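Local coordinates for protein CDP-4-keto-6-deoxy-D-glucose-3-dehydrase (Yersinia pseudotuberculosis, PDB 3BB8) that probably catalyses the pyridoxal-phosphate-dependent 3-dehydration of CDP-4-keto-6-deoxy-D-glucose during lipopolysaccharide sugar biosynthesis, at residues K318-A323 and F409-Y414; V310-A315 and L417-L422; H166-L171 and G346-L351. The protein carries 1 engineered substitution. All blocks are in the same frame, centred on the assembly; numbering follows the deposited sequence.

Contact 1: K318-A323 and F409-Y414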
loop_
_atom_site.group_PDB
_atom_site.type_symbol
_atom_site.label_atom_id
_atom_site.label_comp_id
_atom_site.label_asym_id
_atom_site.label_seq_id
_atom_site.Cartn_x
_atom_site.Cartn_y
_atom_site.Cartn_z
ATOM N N LYS A 318 -12.267 -26.257 -19.488
ATOM C CA LYS A 318 -12.397 -27.439 -20.328
ATOM C C LYS A 318 -13.720 -27.397 -21.088
ATOM O O LYS A 318 -13.760 -27.600 -22.298
ATOM C CB LYS A 318 -12.327 -28.697 -19.463
ATOM C CG LYS A 318 -12.132 -29.984 -20.245
ATOM C CD LYS A 318 -11.848 -31.143 -19.306
ATOM C CE LYS A 318 -11.371 -32.375 -20.060
ATOM N NZ LYS A 318 -10.970 -33.465 -19.119
ATOM N N TYR A 319 -14.793 -27.114 -20.362
ATOM C CA TYR A 319 -16.123 -27.035 -20.939
ATOM C C TYR A 319 -16.152 -25.997 -22.064
ATOM O O TYR A 319 -16.334 -26.334 -23.233
ATOM C CB TYR A 319 -17.126 -26.655 -19.847
ATOM C CG TYR A 319 -18.571 -26.682 -20.282
ATOM C CD1 TYR A 319 -19.213 -27.890 -20.571
ATOM C CD2 TYR A 319 -19.307 -25.505 -20.385
ATOM C CE1 TYR A 319 -20.559 -27.920 -20.948
ATOM C CE2 TYR A 319 -20.649 -25.525 -20.762
ATOM C CZ TYR A 319 -21.269 -26.736 -21.040
ATOM O OH TYR A 319 -22.600 -26.756 -21.401
ATOM N N LEU A 320 -15.963 -24.733 -21.698
ATOM C CA LEU A 320 -15.973 -23.631 -22.652
ATOM C C LEU A 320 -15.123 -23.881 -23.892
ATOM O O LEU A 320 -15.577 -23.644 -25.010
ATOM C CB LEU A 320 -15.504 -22.346 -21.970
ATOM C CG LEU A 320 -15.606 -21.059 -22.788
ATOM C CD1 LEU A 320 -17.060 -20.826 -23.216
ATOM C CD2 LEU A 320 -15.095 -19.894 -21.952
ATOM N N LYS A 321 -13.893 -24.356 -23.700
ATOM C CA LYS A 321 -13.006 -24.609 -24.830
ATOM C C LYS A 321 -13.525 -25.719 -25.740
ATOM O O LYS A 321 -13.364 -25.661 -26.960
ATOM C CB LYS A 321 -11.599 -24.981 -24.353
ATOM C CG LYS A 321 -10.625 -25.166 -25.509
ATOM C CD LYS A 321 -9.293 -25.732 -25.074
ATOM C CE LYS A 321 -8.393 -25.970 -26.271
ATOM N NZ LYS A 321 -7.126 -26.630 -25.895
ATOM N N ASP A 322 -14.124 -26.743 -25.142
ATOM C CA ASP A 322 -14.667 -27.853 -25.913
ATOM C C ASP A 322 -15.781 -27.310 -26.795
ATOM O O ASP A 322 -15.800 -27.527 -28.003
ATOM C CB ASP A 322 -15.227 -28.926 -24.979
ATOM C CG ASP A 322 -15.866 -30.073 -25.735
ATOM O OD1 ASP A 322 -15.128 -30.821 -26.417
ATOM O OD2 ASP A 322 -17.107 -30.216 -25.654
ATOM N N ALA A 323 -16.705 -26.593 -26.170
ATOM C CA ALA A 323 -17.823 -25.998 -26.871
ATOM C C ALA A 323 -17.386 -25.021 -27.971
ATOM O O ALA A 323 -17.962 -25.005 -29.061
ATOM C CB ALA A 323 -18.717 -25.290 -25.879
ATOM N N PHE A 409 -7.720 -11.228 -26.577
ATOM C CA PHE A 409 -8.638 -10.762 -25.554
ATOM C C PHE A 409 -9.039 -12.000 -24.751
ATOM O O PHE A 409 -8.786 -13.121 -25.185
ATOM C CB PHE A 409 -9.857 -10.092 -26.200
ATOM C CG PHE A 409 -10.819 -11.051 -26.853
ATOM C CD1 PHE A 409 -11.921 -11.541 -26.151
ATOM C CD2 PHE A 409 -10.624 -11.462 -28.165
ATOM C CE1 PHE A 409 -12.816 -12.431 -26.754
ATOM C CE2 PHE A 409 -11.511 -12.351 -28.775
ATOM C CZ PHE A 409 -12.608 -12.835 -28.065
ATOM N N TRP A 410 -9.638 -11.812 -23.580
ATOM C CA TRP A 410 -10.049 -12.960 -22.786
ATOM C C TRP A 410 -11.429 -12.779 -22.200
ATOM O O TRP A 410 -11.905 -11.656 -22.049
ATOM C CB TRP A 410 -9.038 -13.264 -21.665
ATOM C CG TRP A 410 -8.722 -12.124 -20.725
ATOM C CD1 TRP A 410 -7.842 -11.103 -20.938
ATOM C CD2 TRP A 410 -9.250 -11.925 -19.405
ATOM N NE1 TRP A 410 -7.782 -10.284 -19.832
ATOM C CE2 TRP A 410 -8.637 -10.764 -18.878
ATOM C CE3 TRP A 410 -10.182 -12.615 -18.617
ATOM C CZ2 TRP A 410 -8.923 -10.278 -17.601
ATOM C CZ3 TRP A 410 -10.467 -12.131 -17.342
ATOM C CH2 TRP A 410 -9.838 -10.973 -16.848
ATOM N N ILE A 411 -12.076 -13.891 -21.866
ATOM C CA ILE A 411 -13.384 -13.853 -21.223
ATOM C C ILE A 411 -13.420 -14.757 -19.995
ATOM O O ILE A 411 -12.391 -15.280 -19.567
ATOM C CB ILE A 411 -14.503 -14.276 -22.193
ATOM C CG1 ILE A 411 -14.276 -15.710 -22.676
ATOM C CG2 ILE A 411 -14.576 -13.317 -23.372
ATOM C CD1 ILE A 411 -14.994 -16.040 -23.966
ATOM N N GLY A 412 -14.611 -14.938 -19.435
ATOM C CA GLY A 412 -14.748 -15.312 -18.039
ATOM C C GLY A 412 -14.966 -16.801 -17.856
ATOM O O GLY A 412 -15.858 -17.388 -18.469
ATOM N N ILE A 413 -14.147 -17.414 -17.007
ATOM C CA ILE A 413 -14.359 -18.803 -16.603
ATOM C C ILE A 413 -14.257 -18.963 -15.087
ATOM O O ILE A 413 -14.038 -20.068 -14.580
ATOM C CB ILE A 413 -13.272 -19.685 -17.289
ATOM C CG1 ILE A 413 -11.908 -19.001 -17.244
ATOM C CG2 ILE A 413 -13.701 -20.024 -18.711
ATOM C CD1 ILE A 413 -11.277 -18.959 -15.865
ATOM N N TYR A 414 -14.426 -17.850 -14.371
ATOM C CA TYR A 414 -14.340 -17.848 -12.913
ATOM C C TYR A 414 -15.564 -18.511 -12.263
ATOM O O TYR A 414 -16.643 -18.574 -12.859
ATOM C CB TYR A 414 -14.141 -16.413 -12.382
ATOM C CG TYR A 414 -15.376 -15.542 -12.384
ATOM C CD1 TYR A 414 -15.992 -15.171 -11.191
ATOM C CD2 TYR A 414 -15.935 -15.093 -13.578
ATOM C CE1 TYR A 414 -17.139 -14.376 -11.186
ATOM C CE2 TYR A 414 -17.075 -14.300 -13.586
ATOM C CZ TYR A 414 -17.672 -13.946 -12.392
ATOM O OH TYR A 414 -18.797 -13.149 -12.407
#

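Contact 2: V310-A315 and L417-L422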
loop_
_atom_site.group_PDB
_atom_site.type_symbol
_atom_site.label_atom_id
_atom_site.label_comp_id
_atom_site.label_asym_id
_atom_site.label_seq_id
_atom_site.Cartn_x
_atom_site.Cartn_y
_atom_site.Cartn_z
ATOM N N VAL A 310 -10.375 -23.359 -7.622
ATOM C CA VAL A 310 -9.386 -23.859 -8.573
ATOM C C VAL A 310 -9.954 -24.983 -9.438
ATOM O O VAL A 310 -9.726 -25.027 -10.649
ATOM C CB VAL A 310 -8.132 -24.379 -7.845
ATOM C CG1 VAL A 310 -7.125 -24.922 -8.849
ATOM C CG2 VAL A 310 -7.512 -23.256 -7.026
ATOM N N GLU A 311 -10.688 -25.889 -8.804
ATOM C CA GLU A 311 -11.305 -27.014 -9.494
ATOM C C GLU A 311 -12.359 -26.508 -10.477
ATOM O O GLU A 311 -12.440 -26.977 -11.611
ATOM C CB GLU A 311 -11.942 -27.957 -8.465
ATOM C CG GLU A 311 -12.883 -29.008 -9.043
ATOM C CD GLU A 311 -13.495 -29.906 -7.964
ATOM O OE1 GLU A 311 -14.056 -29.368 -6.980
ATOM O OE2 GLU A 311 -13.416 -31.150 -8.106
ATOM N N LYS A 312 -13.159 -25.547 -10.032
ATOM C CA LYS A 312 -14.213 -24.968 -10.854
ATOM C C LYS A 312 -13.658 -24.217 -12.071
ATOM O O LYS A 312 -14.209 -24.306 -13.166
ATOM C CB LYS A 312 -15.068 -24.024 -10.005
ATOM C CG LYS A 312 -16.243 -23.399 -10.737
ATOM C CD LYS A 312 -17.188 -24.458 -11.285
ATOM C CE LYS A 312 -18.379 -23.818 -11.987
ATOM N NZ LYS A 312 -19.249 -24.829 -12.665
ATOM N N ARG A 313 -12.570 -23.477 -11.882
ATOM C CA ARG A 313 -11.972 -22.737 -12.985
ATOM C C ARG A 313 -11.468 -23.702 -14.047
ATOM O O ARG A 313 -11.608 -23.447 -15.240
ATOM C CB ARG A 313 -10.823 -21.846 -12.484
ATOM C CG ARG A 313 -11.307 -20.634 -11.697
ATOM C CD ARG A 313 -10.183 -19.943 -10.938
ATOM N NE ARG A 313 -10.648 -18.673 -10.392
ATOM C CZ ARG A 313 -10.754 -17.546 -11.093
ATOM N NH1 ARG A 313 -10.414 -17.521 -12.380
ATOM N NH2 ARG A 313 -11.228 -16.447 -10.515
ATOM N N LYS A 314 -10.881 -24.813 -13.617
ATOM C CA LYS A 314 -10.381 -25.795 -14.571
ATOM C C LYS A 314 -11.553 -26.403 -15.346
ATOM O O LYS A 314 -11.458 -26.639 -16.549
ATOM C CB LYS A 314 -9.616 -26.899 -13.846
ATOM C CG LYS A 314 -8.325 -26.439 -13.207
ATOM C CD LYS A 314 -7.627 -27.600 -12.523
ATOM C CE LYS A 314 -6.319 -27.170 -11.900
ATOM N NZ LYS A 314 -5.716 -28.265 -11.098
ATOM N N ALA A 315 -12.656 -26.639 -14.640
ATOM C CA ALA A 315 -13.857 -27.218 -15.226
ATOM C C ALA A 315 -14.418 -26.305 -16.311
ATOM O O ALA A 315 -14.563 -26.711 -17.466
ATOM C CB ALA A 315 -14.909 -27.446 -14.137
ATOM N N LEU A 417 -19.546 -18.344 -12.677
ATOM C CA LEU A 417 -20.204 -18.674 -13.937
ATOM C C LEU A 417 -20.670 -20.127 -14.031
ATOM O O LEU A 417 -19.877 -21.057 -13.849
ATOM C CB LEU A 417 -19.254 -18.364 -15.103
ATOM C CG LEU A 417 -19.341 -17.008 -15.818
ATOM C CD1 LEU A 417 -19.735 -15.898 -14.870
ATOM C CD2 LEU A 417 -18.000 -16.722 -16.475
ATOM N N THR A 418 -21.958 -20.313 -14.323
ATOM C CA THR A 418 -22.539 -21.651 -14.464
ATOM C C THR A 418 -22.481 -22.084 -15.925
ATOM O O THR A 418 -22.096 -21.305 -16.799
ATOM C CB THR A 418 -24.023 -21.689 -14.034
ATOM O OG1 THR A 418 -24.794 -20.842 -14.894
ATOM C CG2 THR A 418 -24.182 -21.223 -12.594
ATOM N N HIS A 419 -22.864 -23.328 -16.187
ATOM C CA HIS A 419 -22.868 -23.846 -17.550
ATOM C C HIS A 419 -23.866 -23.081 -18.413
ATOM O O HIS A 419 -23.687 -22.967 -19.622
ATOM C CB HIS A 419 -23.210 -25.336 -17.549
ATOM C CG HIS A 419 -22.035 -26.220 -17.284
ATOM N ND1 HIS A 419 -20.999 -25.851 -16.454
ATOM C CD2 HIS A 419 -21.733 -27.463 -17.733
ATOM C CE1 HIS A 419 -20.108 -26.827 -16.406
ATOM N NE2 HIS A 419 -20.531 -27.817 -17.173
ATOM N N ASP A 420 -24.919 -22.555 -17.796
ATOM C CA ASP A 420 -25.899 -21.797 -18.554
ATOM C C ASP A 420 -25.287 -20.485 -19.011
ATOM O O ASP A 420 -25.649 -19.951 -20.065
ATOM C CB ASP A 420 -27.150 -21.543 -17.720
ATOM C CG ASP A 420 -28.056 -22.758 -17.659
ATOM O OD1 ASP A 420 -27.642 -23.790 -17.091
ATOM O OD2 ASP A 420 -29.180 -22.684 -18.195
ATOM N N HIS A 421 -24.358 -19.970 -18.207
ATOM C CA HIS A 421 -23.649 -18.738 -18.520
ATOM C C HIS A 421 -22.774 -19.013 -19.736
ATOM O O HIS A 421 -22.852 -18.319 -20.749
ATOM C CB HIS A 421 -22.747 -18.323 -17.347
ATOM C CG HIS A 421 -23.474 -17.668 -16.214
ATOM N ND1 HIS A 421 -24.005 -16.399 -16.304
ATOM C CD2 HIS A 421 -23.757 -18.104 -14.964
ATOM C CE1 HIS A 421 -24.583 -16.080 -15.159
ATOM N NE2 HIS A 421 -24.448 -17.099 -14.330
ATOM N N LEU A 422 -21.946 -20.045 -19.622
ATOM C CA LEU A 422 -21.028 -20.417 -20.682
ATOM C C LEU A 422 -21.715 -20.822 -21.980
ATOM O O LEU A 422 -21.297 -20.401 -23.064
ATOM C CB LEU A 422 -20.109 -21.538 -20.205
ATOM C CG LEU A 422 -19.249 -21.206 -18.979
ATOM C CD1 LEU A 422 -18.315 -22.372 -18.682
ATOM C CD2 LEU A 422 -18.445 -19.938 -19.232
#

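Contact 3: H166-L171 and G346-L351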
loop_
_atom_site.group_PDB
_atom_site.type_symbol
_atom_site.label_atom_id
_atom_site.label_comp_id
_atom_site.label_asym_id
_atom_site.label_seq_id
_atom_site.Cartn_x
_atom_site.Cartn_y
_atom_site.Cartn_z
ATOM N N HIS A 166 3.029 -15.799 -14.459
ATOM C CA HIS A 166 2.404 -16.961 -15.082
ATOM C C HIS A 166 1.094 -16.376 -15.597
ATOM O O HIS A 166 0.060 -16.412 -14.925
ATOM C CB HIS A 166 2.150 -18.073 -14.049
ATOM C CG HIS A 166 3.397 -18.780 -13.607
ATOM N ND1 HIS A 166 4.062 -18.462 -12.441
ATOM C CD2 HIS A 166 4.139 -19.740 -14.209
ATOM C CE1 HIS A 166 5.158 -19.193 -12.347
ATOM N NE2 HIS A 166 5.229 -19.976 -13.408
ATOM N N THR A 167 1.170 -15.810 -16.795
ATOM C CA THR A 167 0.045 -15.124 -17.423
ATOM C C THR A 167 -1.279 -15.858 -17.470
ATOM O O THR A 167 -1.369 -16.960 -17.989
ATOM C CB THR A 167 0.436 -14.683 -18.840
ATOM O OG1 THR A 167 1.640 -13.913 -18.761
ATOM C CG2 THR A 167 -0.661 -13.835 -19.474
ATOM N N LEU A 168 -2.300 -15.212 -16.918
ATOM C CA LEU A 168 -3.658 -15.731 -16.858
ATOM C C LEU A 168 -3.836 -17.112 -16.229
ATOM O O LEU A 168 -4.818 -17.802 -16.505
ATOM C CB LEU A 168 -4.281 -15.715 -18.257
ATOM C CG LEU A 168 -4.514 -14.318 -18.848
ATOM C CD1 LEU A 168 -5.015 -14.445 -20.294
ATOM C CD2 LEU A 168 -5.526 -13.569 -17.989
ATOM N N GLY A 169 -2.907 -17.504 -15.365
ATOM C CA GLY A 169 -3.023 -18.800 -14.722
ATOM C C GLY A 169 -2.172 -19.841 -15.424
ATOM O O GLY A 169 -1.716 -20.806 -14.803
ATOM N N ASN A 170 -1.952 -19.649 -16.721
ATOM C CA ASN A 170 -1.138 -20.592 -17.470
ATOM C C ASN A 170 0.304 -20.384 -17.024
ATOM O O ASN A 170 0.721 -19.264 -16.740
ATOM C CB ASN A 170 -1.309 -20.366 -18.978
ATOM C CG ASN A 170 -0.767 -21.523 -19.806
ATOM O OD1 ASN A 170 -0.777 -22.678 -19.364
ATOM N ND2 ASN A 170 -0.304 -21.222 -21.016
ATOM N N LEU A 171 1.062 -21.474 -16.964
ATOM C CA LEU A 171 2.439 -21.424 -16.488
ATOM C C LEU A 171 3.417 -21.252 -17.646
ATOM O O LEU A 171 3.291 -21.907 -18.681
ATOM C CB LEU A 171 2.779 -22.690 -15.698
ATOM C CG LEU A 171 1.894 -22.991 -14.486
ATOM C CD1 LEU A 171 0.697 -23.838 -14.892
ATOM C CD2 LEU A 171 2.696 -23.677 -13.391
ATOM N N GLY A 346 -8.505 -16.573 -16.524
ATOM C CA GLY A 346 -9.452 -16.163 -17.544
ATOM C C GLY A 346 -9.265 -17.045 -18.762
ATOM O O GLY A 346 -8.375 -17.898 -18.777
ATOM N N PHE A 347 -10.087 -16.834 -19.784
ATOM C CA PHE A 347 -10.029 -17.625 -21.020
ATOM C C PHE A 347 -9.527 -16.752 -22.178
ATOM O O PHE A 347 -10.298 -15.997 -22.763
ATOM C CB PHE A 347 -11.429 -18.150 -21.338
ATOM C CG PHE A 347 -11.456 -19.248 -22.363
ATOM C CD1 PHE A 347 -11.156 -20.559 -22.003
ATOM C CD2 PHE A 347 -11.805 -18.973 -23.683
ATOM C CE1 PHE A 347 -11.209 -21.590 -22.941
ATOM C CE2 PHE A 347 -11.862 -19.991 -24.633
ATOM C CZ PHE A 347 -11.565 -21.303 -24.264
ATOM N N PRO A 348 -8.231 -16.846 -22.519
ATOM C CA PRO A 348 -7.636 -16.056 -23.607
ATOM C C PRO A 348 -7.916 -16.578 -25.027
ATOM O O PRO A 348 -7.713 -17.757 -25.328
ATOM C CB PRO A 348 -6.150 -16.085 -23.272
ATOM C CG PRO A 348 -5.981 -17.485 -22.736
ATOM C CD PRO A 348 -7.196 -17.639 -21.826
ATOM N N ILE A 349 -8.353 -15.671 -25.894
ATOM C CA ILE A 349 -8.682 -16.002 -27.276
ATOM C C ILE A 349 -8.064 -15.014 -28.258
ATOM O O ILE A 349 -8.181 -13.800 -28.084
ATOM C CB ILE A 349 -10.211 -15.975 -27.490
ATOM C CG1 ILE A 349 -10.877 -17.017 -26.589
ATOM C CG2 ILE A 349 -10.542 -16.229 -28.962
ATOM C CD1 ILE A 349 -12.373 -16.864 -26.501
ATOM N N THR A 350 -7.407 -15.538 -29.289
ATOM C CA THR A 350 -6.822 -14.702 -30.330
ATOM C C THR A 350 -7.618 -14.798 -31.627
ATOM O O THR A 350 -7.692 -15.860 -32.244
ATOM C CB THR A 350 -5.357 -15.088 -30.607
ATOM O OG1 THR A 350 -4.563 -14.831 -29.442
ATOM C CG2 THR A 350 -4.808 -14.288 -31.777
ATOM N N LEU A 351 -8.212 -13.681 -32.034
ATOM C CA LEU A 351 -9.006 -13.637 -33.257
ATOM C C LEU A 351 -8.113 -13.571 -34.491
ATOM O O LEU A 351 -7.231 -12.717 -34.586
ATOM C CB LEU A 351 -9.962 -12.443 -33.234
ATOM C CG LEU A 351 -10.596 -12.056 -34.570
ATOM C CD1 LEU A 351 -11.718 -13.019 -34.931
ATOM C CD2 LEU A 351 -11.105 -10.624 -34.529
#

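Contact 1: K318-A323 and F409-Y414
L320 and I413 meet through one methyl each, their side chains crossing at about a right angle. The leucine comes off the helix directed at the strand end, with CG anti to the backbone N (chi1 -173°), and its CD2 branch does the touching. I413 answers with CG2, which lies 3.5 Å from L320 CD2, while the end of its longer branch leads away from the helix. The second neighbour of that leucine methyl is looser: L320 CD2 is 4.3 Å from I411 CG1. CD2 therefore sits against two isoleucines, one from the strand itself and one from the loop that follows it, and all three residues are buried. Here the end of the long helix 293-323 packs across a three-stranded antiparallel sheet of which 408-411 is an outermost strand, in a protein of the aspartate aminotransferase fold. F347 on the central strand also touches L320 and I413, and V426 of helix 419-432 lies against the leucine. Branched aliphatic side chains suit such a site, since their short methyl arms fill an apolar interface without bringing in polar atoms. G412 separates the two isoleucines, and its carbonyl O approaches L320 CD2 at 4.4 Å.

Contact 2: V310-A315 and L417-L422
One residue after L417, whose carbonyl O K312 approaches, T418 OG1 accepts two N-H groups, those of D420 and H421, both as weak bonds; the threonine CB points away from segment 310-315. D420 N lies 3.4 Å and H421 N 3.5 Å from T418 OG1, and the H421 N-H points at it more directly, at 146°. Threonine suits this place because its hydroxyl can accept from amides of the first turn, where a full set of helical carbonyls is not yet available; H421 N shares its weak bonding between T418 OG1 and T418 O. This is an N-cap, and it starts helix 419-432, the last helix of an aspartate-aminotransferase-fold chain, next to the long helix 293-323. From helix 293-323, K312 reaches across to L417. The first torsion (-178°) sends its chain straight away from the backbone N, and a bend at chi2 (59°) then turns the outer methylenes toward L417. The nearest approach is 3.7 Å, from K312 CE to L417 O; K312 NZ is 4.0 Å from the same L417 O, too far for a hydrogen bond. K312 NZ also lies 4.3 Å from H419 ND1 and meets that imidazole obliquely. The nearby ammonium group, and H419's place at the positive end of the helix, would both tend to disfavour protonation of H419. Partly exposed, K312 sets its CE methylene against the L417 carbonyl, a place that a long flexible chain can reach. The H419 ring stacks on Y319 of helix 293-323, and L422 packs against N316 and Y319 of that helix.

Contact 3: H166-L171 and G346-L351
L168 and P348 bring together two parts of the aspartate aminotransferase fold: the loop leaving strand 159-165 of the large mixed sheet, and strand 347-351, the central member of the small antiparallel sheet. The apolar contact is between their side chains, which slide past each other in opposite directions. L168 swings CG anti to its carbonyl carbon (chi1 -66°), and the extended chain beyond carries the CD1 branch to the proline ring. The closest pair is L168 CD1 with P348 CB, 3.6 Å apart. A rigid ring without an N-H fits here because the bonds that join this strand to 408-411 are made by its neighbours F347 and I349. L376 and F345 also touch L168, and the side chain of the leucine comes to about 7 Å from the bound pyridoxal phosphate and about 5 Å from that of D194, so this buried packing lies close to the cofactor site.

The backbone forms the second group. The loop folds into two overlapping turns: G169 N bonds H166 O at 3.2 Å, closing a type II turn, and N170 N makes a weaker bond with T167 O at 3.0 Å. They require a positive phi at L168 (54°), unusual for a leucine, and at G169 (98°), where glycine is at home because a CB would be jammed against the preceding carbonyl O. Across the contact, L168 is backbone hydrogen-bonded to F345, immediately before G346. The backbone of G346 itself packs against the leucine, with L168 O and G346 N 3.9 Å apart, too long to bond. At the proline, the same L168 CD1 that meets CB also lies 4.0 Å from P348 CG.

In the fold
From the N terminus, the first segment reached is 166-171, after strand 159-165 of the large sheet; contact 3 joins it to strand 347-351, closing a loop of 174 residues. Within that loop runs helix 293-323, which supplies a segment to both contact 2 and contact 1. Contact 1 returns strand 408-411 to this helix, and contact 2 does so with the start of helix 419-432, so contact 1 is nested inside contact 2. Contact 3 crosses both. Strands 347-351 and 408-411 are neighbours in the small antiparallel sheet, so contacts 1 and 3 share it. Together they tie the large sheet near the cofactor to the small sheet and its flanking helices.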